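Local coordinates for putative metalloprotease II (Bacteroides fragilis, PDB 4ON1), which probably acts as an extracellular zinc-dependent endopeptidase, a fragilysin relative that belongs to the bacterium's pathogenicity island, at residues 205-210 against 244-249. Sequence-based numbering, arbitrary orientation.
Sequences FMLIKE and YTIKDS
F205 and Y244 set their rings side by side on adjacent parallel strands, 201-209 and 240-248, in the metzincin-like catalytic domain, the chain between them including helix 217-230. The ring planes are within 18° of each other but slid apart, so they meet mainly where CD2 of F205 lies 3.7 Å from CE1 of Y244. Helix 217-230 packs against this face: I224 touches both L207 and Y244, whose OH is hydrogen-bonded to T228. Flat rings and branched aliphatics suit such a buried layer. L207 CD1 touches two side chains of the other strand, 4.1 Å from both Y244 CB and I246 CG1.

On the other face M206 folds its thioether over T245 and K247. Its CG stands anti to the carbonyl carbon (chi1 -55°); the bend at chi2 places SD 3.8 Å from T245 CB, and that at chi3 places CE against CD of K247. A flexible thioether can follow both the beta-branched threonine and the lysine's aliphatic stem; T245 OG1 itself bonds to E204.

Between the faces, the backbone bonds alternate as parallel pairing requires: F205 O and L207 O accept from T245 and K247, while T245 O and K247 O accept from L207 and K209. K209 and the exposed D248 lie alongside each other, in a long salt bridge (NZ to OD1, 3.7 Å) supplemented by a water that joins NZ to OD2. Further along, S249 adds a side-chain bond: its OG, set between the backbone N and the carbonyl carbon, donates to K209 O at 2.9 Å, tilted 32° from the carbonyl plane.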
loop_
_atom_site.group_PDB
_atom_site.type_symbol
_atom_site.label_atom_id
_atom_site.label_comp_id
_atom_site.label_asym_id
_atom_site.label_seq_id
_atom_site.Cartn_x
_atom_site.Cartn_y
_atom_site.Cartn_z
ATOM N N PHE A 205 -6.128 8.857 -6.727
ATOM C CA PHE A 205 -4.806 9.168 -6.192
ATOM C C PHE A 205 -3.745 9.043 -7.271
ATOM O O PHE A 205 -3.659 8.009 -7.945
ATOM C CB PHE A 205 -4.455 8.249 -5.020
ATOM C CG PHE A 205 -5.342 8.430 -3.839
ATOM C CD1 PHE A 205 -5.138 9.485 -2.959
ATOM C CD2 PHE A 205 -6.406 7.565 -3.619
ATOM C CE1 PHE A 205 -5.971 9.661 -1.871
ATOM C CE2 PHE A 205 -7.247 7.737 -2.532
ATOM C CZ PHE A 205 -7.026 8.783 -1.654
ATOM N N MET A 206 -2.947 10.096 -7.435
ATOM C CA MET A 206 -1.830 10.061 -8.366
ATOM C C MET A 206 -0.569 9.694 -7.603
ATOM O O MET A 206 -0.051 10.480 -6.808
ATOM C CB MET A 206 -1.663 11.406 -9.076
ATOM C CG MET A 206 -2.914 11.909 -9.792
ATOM S SD MET A 206 -3.307 10.905 -11.243
ATOM C CE MET A 206 -2.034 11.487 -12.375
ATOM N N LEU A 207 -0.089 8.478 -7.833
ATOM C CA LEU A 207 1.054 7.970 -7.093
ATOM C C LEU A 207 2.300 8.105 -7.954
ATOM O O LEU A 207 2.453 7.424 -8.968
ATOM C CB LEU A 207 0.816 6.521 -6.673
ATOM C CG LEU A 207 -0.500 6.298 -5.916
ATOM C CD1 LEU A 207 -0.670 4.846 -5.550
ATOM C CD2 LEU A 207 -0.546 7.139 -4.664
ATOM N N ILE A 208 3.182 9.007 -7.554
ATOM C CA ILE A 208 4.300 9.383 -8.402
ATOM C C ILE A 208 5.587 8.761 -7.886
ATOM O O ILE A 208 6.015 9.053 -6.771
ATOM C CB ILE A 208 4.462 10.914 -8.469
ATOM C CG1 ILE A 208 3.131 11.589 -8.835
ATOM C CG2 ILE A 208 5.548 11.285 -9.475
ATOM C CD1 ILE A 208 2.528 11.107 -10.174
ATOM N N LYS A 209 6.196 7.891 -8.685
ATOM C CA LYS A 209 7.449 7.247 -8.280
ATOM C C LYS A 209 8.616 8.202 -8.417
ATOM O O LYS A 209 8.885 8.705 -9.507
ATOM C CB LYS A 209 7.714 5.980 -9.106
ATOM C CG LYS A 209 6.642 4.914 -8.910
ATOM C CD LYS A 209 6.747 3.797 -9.939
ATOM C CE LYS A 209 7.991 2.958 -9.715
ATOM N NZ LYS A 209 8.030 1.810 -10.659
ATOM N N GLU A 210 9.304 8.453 -7.307
ATOM C CA GLU A 210 10.509 9.278 -7.316
ATOM C C GLU A 210 11.556 8.625 -8.215
ATOM O O GLU A 210 11.764 7.413 -8.162
ATOM C CB GLU A 210 11.047 9.467 -5.893
ATOM C CG GLU A 210 12.361 10.250 -5.794
ATOM C CD GLU A 210 12.872 10.367 -4.358
ATOM O OE1 GLU A 210 12.070 10.699 -3.454
ATOM O OE2 GLU A 210 14.071 10.105 -4.133
ATOM N N TYR A 244 -6.305 4.433 -8.278
ATOM C CA TYR A 244 -4.892 4.687 -8.006
ATOM C C TYR A 244 -4.113 4.691 -9.312
ATOM O O TYR A 244 -4.056 3.681 -10.005
ATOM C CB TYR A 244 -4.306 3.633 -7.066
ATOM C CG TYR A 244 -5.064 3.438 -5.771
ATOM C CD1 TYR A 244 -4.732 4.162 -4.637
ATOM C CD2 TYR A 244 -6.101 2.517 -5.681
ATOM C CE1 TYR A 244 -5.422 3.982 -3.438
ATOM C CE2 TYR A 244 -6.790 2.325 -4.491
ATOM C CZ TYR A 244 -6.442 3.060 -3.373
ATOM O OH TYR A 244 -7.124 2.870 -2.188
ATOM N N THR A 245 -3.529 5.832 -9.656
ATOM C CA THR A 245 -2.774 5.950 -10.897
ATOM C C THR A 245 -1.291 6.058 -10.587
ATOM O O THR A 245 -0.842 7.022 -9.975
ATOM C CB THR A 245 -3.244 7.157 -11.725
ATOM O OG1 THR A 245 -4.608 6.944 -12.099
ATOM C CG2 THR A 245 -2.397 7.318 -12.987
ATOM N N ILE A 246 -0.544 5.031 -10.966
ATOM C CA ILE A 246 0.880 4.971 -10.669
ATOM C C ILE A 246 1.704 5.422 -11.864
ATOM O O ILE A 246 1.625 4.822 -12.936
ATOM C CB ILE A 246 1.311 3.536 -10.269
ATOM C CG1 ILE A 246 0.507 3.043 -9.062
ATOM C CG2 ILE A 246 2.814 3.481 -9.972
ATOM C CD1 ILE A 246 0.516 1.512 -8.915
ATOM N N LYS A 247 2.505 6.466 -11.675
ATOM C CA LYS A 247 3.304 7.024 -12.770
ATOM C C LYS A 247 4.769 7.170 -12.409
ATOM O O LYS A 247 5.101 7.478 -11.265
ATOM C CB LYS A 247 2.770 8.398 -13.186
ATOM C CG LYS A 247 1.308 8.432 -13.560
ATOM C CD LYS A 247 0.875 9.857 -13.909
ATOM C CE LYS A 247 1.548 10.349 -15.181
ATOM N NZ LYS A 247 1.265 9.464 -16.348
ATOM N N ASP A 248 5.646 6.944 -13.383
ATOM C CA ASP A 248 7.046 7.319 -13.221
ATOM C C ASP A 248 7.221 8.820 -13.409
ATOM O O ASP A 248 6.406 9.474 -14.053
ATOM C CB ASP A 248 7.945 6.562 -14.203
ATOM C CG ASP A 248 8.071 5.088 -13.859
ATOM O OD1 ASP A 248 8.694 4.774 -12.822
ATOM O OD2 ASP A 248 7.551 4.248 -14.622
ATOM N N SER A 249 8.290 9.356 -12.832
ATOM C CA SER A 249 8.612 10.770 -12.947
ATOM C C SER A 249 10.092 10.930 -13.231
ATOM O O SER A 249 10.840 9.952 -13.245
ATOM C CB SER A 249 8.263 11.526 -11.667
ATOM O OG SER A 249 9.286 11.325 -10.715
HETATM O O HOH W 1 10.157 7.288 -11.664
HETATM O O HOH W 2 7.369 1.680 -13.331
#